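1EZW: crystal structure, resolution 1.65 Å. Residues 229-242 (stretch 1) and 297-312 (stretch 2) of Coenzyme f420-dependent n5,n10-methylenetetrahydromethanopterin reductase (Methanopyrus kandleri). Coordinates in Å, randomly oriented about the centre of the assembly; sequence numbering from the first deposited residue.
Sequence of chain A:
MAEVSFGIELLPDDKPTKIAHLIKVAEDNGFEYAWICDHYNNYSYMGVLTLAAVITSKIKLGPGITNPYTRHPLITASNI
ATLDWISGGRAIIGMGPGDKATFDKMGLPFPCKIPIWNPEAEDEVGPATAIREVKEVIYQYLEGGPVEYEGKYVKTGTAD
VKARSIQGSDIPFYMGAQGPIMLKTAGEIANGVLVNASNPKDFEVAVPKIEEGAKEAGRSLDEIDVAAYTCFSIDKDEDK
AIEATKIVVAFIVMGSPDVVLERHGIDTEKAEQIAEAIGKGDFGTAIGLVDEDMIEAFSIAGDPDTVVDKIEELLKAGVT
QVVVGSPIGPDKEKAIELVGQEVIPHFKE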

# COMPACT_ATOMS: atom_id res chain seq x y z
N TYR A 229 -27.87 10.63 -0.10
CA TYR A 229 -26.59 11.30 -0.27
C TYR A 229 -26.85 12.68 0.35
O TYR A 229 -27.39 13.58 -0.31
CB TYR A 229 -26.26 11.41 -1.77
CG TYR A 229 -25.19 10.44 -2.29
CD1 TYR A 229 -24.93 9.23 -1.65
CD2 TYR A 229 -24.48 10.74 -3.45
CE1 TYR A 229 -23.97 8.32 -2.18
CE2 TYR A 229 -23.54 9.85 -3.98
CZ TYR A 229 -23.29 8.65 -3.35
OH TYR A 229 -22.39 7.77 -3.91
N THR A 230 -26.45 12.85 1.61
CA THR A 230 -26.73 14.09 2.35
C THR A 230 -25.66 15.15 2.45
O THR A 230 -24.48 14.91 2.15
CB THR A 230 -27.10 13.75 3.81
OG1 THR A 230 -25.90 13.40 4.55
CG2 THR A 230 -28.07 12.56 3.88
N CYS A 231 -26.10 16.35 2.80
CA CYS A 231 -25.22 17.45 3.17
C CYS A 231 -25.26 17.17 4.68
O CYS A 231 -26.34 17.23 5.30
CB CYS A 231 -25.83 18.80 2.85
SG CYS A 231 -24.94 20.12 3.64
N PHE A 232 -24.12 16.88 5.30
CA PHE A 232 -24.15 16.46 6.69
C PHE A 232 -23.17 17.25 7.51
O PHE A 232 -22.04 17.50 7.05
CB PHE A 232 -23.77 14.97 6.71
CG PHE A 232 -24.00 14.26 7.99
CD1 PHE A 232 -25.11 13.44 8.14
CD2 PHE A 232 -23.05 14.31 9.00
CE1 PHE A 232 -25.27 12.66 9.30
CE2 PHE A 232 -23.20 13.54 10.16
CZ PHE A 232 -24.29 12.72 10.31
N SER A 233 -23.57 17.64 8.73
CA SER A 233 -22.62 18.38 9.57
C SER A 233 -22.87 18.11 11.03
O SER A 233 -23.95 18.44 11.55
CB SER A 233 -22.67 19.88 9.28
OG SER A 233 -21.54 20.55 9.88
N ILE A 234 -21.89 17.52 11.71
CA ILE A 234 -22.05 17.18 13.10
C ILE A 234 -20.89 17.69 13.95
O ILE A 234 -19.72 17.65 13.54
CB ILE A 234 -22.22 15.64 13.26
CG1 ILE A 234 -22.73 15.30 14.66
CG2 ILE A 234 -20.85 14.92 12.94
CD1 ILE A 234 -22.96 13.81 14.89
N ASP A 235 -21.22 18.19 15.14
CA ASP A 235 -20.21 18.72 16.06
C ASP A 235 -20.84 18.72 17.44
O ASP A 235 -22.07 18.77 17.55
CB ASP A 235 -19.85 20.15 15.62
CG ASP A 235 -18.63 20.71 16.36
OD1 ASP A 235 -18.74 21.08 17.56
OD2 ASP A 235 -17.55 20.78 15.71
N LYS A 236 -20.03 18.64 18.49
CA LYS A 236 -20.62 18.67 19.84
C LYS A 236 -21.26 20.05 20.07
O LYS A 236 -22.12 20.19 20.92
CB LYS A 236 -19.54 18.37 20.89
CG LYS A 236 -18.36 19.31 20.83
CD LYS A 236 -17.24 18.87 21.80
CE LYS A 236 -16.12 19.91 21.84
NZ LYS A 236 -15.59 20.17 20.47
N ASP A 237 -20.83 21.04 19.30
CA ASP A 237 -21.38 22.40 19.37
C ASP A 237 -22.34 22.53 18.18
O ASP A 237 -21.92 22.75 17.04
CB ASP A 237 -20.26 23.44 19.23
CG ASP A 237 -20.78 24.88 19.27
OD1 ASP A 237 -21.88 25.14 18.75
OD2 ASP A 237 -20.07 25.77 19.79
N GLU A 238 -23.63 22.40 18.45
CA GLU A 238 -24.62 22.49 17.39
C GLU A 238 -24.50 23.71 16.49
O GLU A 238 -24.66 23.63 15.28
CB GLU A 238 -26.05 22.41 17.98
CG GLU A 238 -27.12 22.48 16.92
CD GLU A 238 -28.36 21.72 17.31
OE1 GLU A 238 -29.41 22.37 17.52
OE2 GLU A 238 -28.28 20.48 17.43
N ASP A 239 -24.21 24.87 17.08
CA ASP A 239 -24.08 26.06 16.26
C ASP A 239 -22.96 25.98 15.26
O ASP A 239 -23.11 26.41 14.12
CB ASP A 239 -23.88 27.27 17.16
CG ASP A 239 -25.13 27.64 17.88
OD1 ASP A 239 -26.12 27.91 17.18
OD2 ASP A 239 -25.12 27.66 19.13
N LYS A 240 -21.84 25.42 15.69
CA LYS A 240 -20.68 25.26 14.82
C LYS A 240 -21.02 24.28 13.68
O LYS A 240 -20.66 24.51 12.52
CB LYS A 240 -19.49 24.76 15.63
CG LYS A 240 -18.75 25.87 16.39
CD LYS A 240 -17.48 25.35 17.10
CE LYS A 240 -16.58 24.52 16.17
NZ LYS A 240 -16.21 25.14 14.84
N ALA A 241 -21.73 23.20 14.01
CA ALA A 241 -22.12 22.23 12.98
C ALA A 241 -23.00 22.92 11.93
O ALA A 241 -22.76 22.82 10.73
CB ALA A 241 -22.89 21.06 13.62
N ILE A 242 -24.01 23.67 12.39
CA ILE A 242 -24.91 24.34 11.46
C ILE A 242 -24.20 25.34 10.57
O ILE A 242 -24.46 25.44 9.37
CB ILE A 242 -26.05 25.06 12.24
CG1 ILE A 242 -26.94 24.02 12.92
CG2 ILE A 242 -26.82 26.00 11.29
CD1 ILE A 242 -27.84 24.56 14.04
N ALA A 297 -34.11 21.97 5.39
CA ALA A 297 -34.52 21.29 4.19
C ALA A 297 -33.40 20.53 3.48
O ALA A 297 -33.61 19.42 2.98
CB ALA A 297 -35.11 22.29 3.22
N PHE A 298 -32.22 21.13 3.48
CA PHE A 298 -31.14 20.57 2.67
C PHE A 298 -29.91 20.00 3.35
O PHE A 298 -28.90 19.80 2.68
CB PHE A 298 -30.73 21.63 1.65
CG PHE A 298 -31.90 22.14 0.81
CD1 PHE A 298 -32.27 23.49 0.84
CD2 PHE A 298 -32.65 21.26 0.04
CE1 PHE A 298 -33.38 23.94 0.10
CE2 PHE A 298 -33.76 21.69 -0.69
CZ PHE A 298 -34.12 23.04 -0.66
N SER A 299 -30.00 19.73 4.64
CA SER A 299 -28.85 19.16 5.34
C SER A 299 -29.34 18.48 6.60
O SER A 299 -30.52 18.66 7.02
CB SER A 299 -27.85 20.25 5.75
OG SER A 299 -28.28 20.97 6.92
N ILE A 300 -28.46 17.67 7.17
CA ILE A 300 -28.70 17.03 8.46
C ILE A 300 -27.57 17.68 9.25
O ILE A 300 -26.39 17.34 9.08
CB ILE A 300 -28.50 15.52 8.42
CG1 ILE A 300 -29.61 14.86 7.59
CG2 ILE A 300 -28.56 14.94 9.82
CD1 ILE A 300 -29.39 13.37 7.48
N ALA A 301 -27.93 18.63 10.11
CA ALA A 301 -26.91 19.34 10.87
C ALA A 301 -27.22 19.56 12.35
O ALA A 301 -28.37 19.80 12.73
CB ALA A 301 -26.62 20.69 10.20
N GLY A 302 -26.18 19.50 13.19
CA GLY A 302 -26.38 19.74 14.62
C GLY A 302 -25.53 18.88 15.51
O GLY A 302 -24.55 18.30 15.04
N ASP A 303 -25.87 18.79 16.80
CA ASP A 303 -25.11 17.93 17.70
C ASP A 303 -25.63 16.52 17.54
O ASP A 303 -26.61 16.29 16.83
CB ASP A 303 -25.14 18.45 19.18
CG ASP A 303 -26.56 18.60 19.75
OD1 ASP A 303 -26.70 19.38 20.73
OD2 ASP A 303 -27.51 17.96 19.29
N PRO A 304 -24.97 15.53 18.16
CA PRO A 304 -25.41 14.15 18.03
C PRO A 304 -26.90 13.92 18.32
O PRO A 304 -27.55 13.12 17.64
CB PRO A 304 -24.47 13.41 18.98
CG PRO A 304 -23.23 14.19 18.82
CD PRO A 304 -23.74 15.60 18.96
N ASP A 305 -27.44 14.60 19.31
CA ASP A 305 -28.85 14.38 19.58
C ASP A 305 -29.77 14.79 18.45
O ASP A 305 -30.69 14.05 18.09
CB ASP A 305 -29.25 15.10 20.86
CG ASP A 305 -29.55 14.13 21.93
OD1 ASP A 305 -28.59 13.46 22.38
OD2 ASP A 305 -30.75 14.01 22.28
N THR A 306 -29.51 15.95 17.89
CA THR A 306 -30.26 16.49 16.77
C THR A 306 -30.11 15.60 15.55
O THR A 306 -31.08 15.29 14.85
CB THR A 306 -29.77 17.88 16.45
OG1 THR A 306 -30.03 18.72 17.58
CG2 THR A 306 -30.47 18.48 15.25
N VAL A 307 -28.87 15.19 15.31
CA VAL A 307 -28.61 14.32 14.16
C VAL A 307 -29.32 12.99 14.27
O VAL A 307 -29.89 12.51 13.28
CB VAL A 307 -27.07 14.10 13.97
CG1 VAL A 307 -26.80 12.96 12.97
CG2 VAL A 307 -26.48 15.37 13.48
N VAL A 308 -29.28 12.39 15.45
CA VAL A 308 -29.94 11.13 15.65
C VAL A 308 -31.45 11.30 15.39
O VAL A 308 -32.06 10.47 14.72
CB VAL A 308 -29.69 10.58 17.08
CG1 VAL A 308 -30.66 9.45 17.42
CG2 VAL A 308 -28.24 10.03 17.14
N ASP A 309 -32.03 12.38 15.91
CA ASP A 309 -33.47 12.63 15.69
C ASP A 309 -33.81 12.76 14.21
O ASP A 309 -34.84 12.23 13.75
CB ASP A 309 -33.89 13.91 16.41
CG ASP A 309 -33.98 13.75 17.91
OD1 ASP A 309 -34.02 14.79 18.60
OD2 ASP A 309 -34.03 12.59 18.41
N LYS A 310 -32.97 13.47 13.46
CA LYS A 310 -33.18 13.64 12.03
C LYS A 310 -33.03 12.32 11.28
O LYS A 310 -33.83 12.01 10.40
CB LYS A 310 -32.23 14.70 11.48
CG LYS A 310 -32.61 16.11 11.97
CD LYS A 310 -31.57 17.15 11.54
CE LYS A 310 -31.93 18.56 12.01
NZ LYS A 310 -33.08 19.09 11.22
N ILE A 311 -32.05 11.51 11.64
CA ILE A 311 -31.92 10.22 10.96
C ILE A 311 -33.14 9.34 11.26
O ILE A 311 -33.64 8.64 10.38
CB ILE A 311 -30.62 9.52 11.37
CG1 ILE A 311 -29.45 10.34 10.82
CG2 ILE A 311 -30.60 8.08 10.84
CD1 ILE A 311 -28.08 9.88 11.36
N GLU A 312 -33.64 9.35 12.50
CA GLU A 312 -34.82 8.54 12.78
C GLU A 312 -35.96 8.89 11.80
O GLU A 312 -36.63 7.98 11.29
CB GLU A 312 -35.30 8.76 14.23
CG GLU A 312 -34.27 8.35 15.27
CD GLU A 312 -34.71 8.63 16.69
OE1 GLU A 312 -35.48 9.60 16.88
OE2 GLU A 312 -34.27 7.89 17.61
O HOH W 1 -24.76 21.61 20.97
O HOH W 2 -30.87 21.06 19.56

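Two parallel strands, 232-234 and 300-302, pair edge to edge across this contact. Their axes come within 4.7 Å and differ by 16° in direction. The backbone bonds run in a ladder. Ile300 N donates to Cys231 O (2.9 Å), Ser233 N to Ile300 O (2.9 Å), and Gly302 N to Ser233 O (3.0 Å). A weak bond from Asp235 N to Gly302 O (3.3 Å) closes the series. Together the stretches bury 735 Å².

Ile300 covers the most surface. It pairs with Phe232, and both side chains lie on the same face of the sheet. Ile300 CB is 4.0 Å from Phe232 CD1, and Ile300 CD1 is 3.9 Å from Thr230 CG2. Helix 304-312 packs over this face, running at 145° to strand 232-234. Phe232, with chi1 in t, reaches it: its CZ lies 3.7 Å from Val307 CG1. Ile311 CD1 sits at the edge of the ring. Ile234 is on the same face, also with chi1 in t. Its CG1 is 3.9 Å from Val307 CG2 and its CD1 4.0 Å from Pro304 CG. Large apolar side chains suit this buried layer between sheet and helix.

Glu238 covers nearly as much, and its role is polar. Its CA-to-CB bond points sideways, but the extended side chain brings the carboxylate to the start of the other helix. There Glu238 OE2 accepts from Asp303 N (3.0 Å) and from Thr306 OG1 in a very short bond of 2.5 Å. Asp303 is the N-cap, and its OD2 accepts from Thr306 N (3.2 Å). Asp303 OD2 also lies 3.2 Å from Glu238 OE2, a close approach of two acceptors with like charge. Water 2 donates to Glu238 OE1 and Thr306 OG1. Water 1 donates to Lys236 O and Asp303 OD1 and accepts from Glu238 N, linking the starts of both helices. Asp237 caps its own helix, with OD1 accepting from Lys240 N (3.1 Å).

Gly302 buries 60 Å² without a side chain. An ideal CB here would lie 2.7 Å from Glu238 OE2, a clash. Its backbone angles, 143/-164, would also jam a CB against the preceding carbonyl oxygen, which by itself calls for glycine.

On the other face, Ser233 and Ala301 pair, their CB atoms 4.1 Å apart. Small residues fit under helix 238-242, where Ala301 CB lies 4.3 Å from Ile242 CG1. Ser233 OG satisfies its hydroxyl by donating to Ala241 O (2.7 Å).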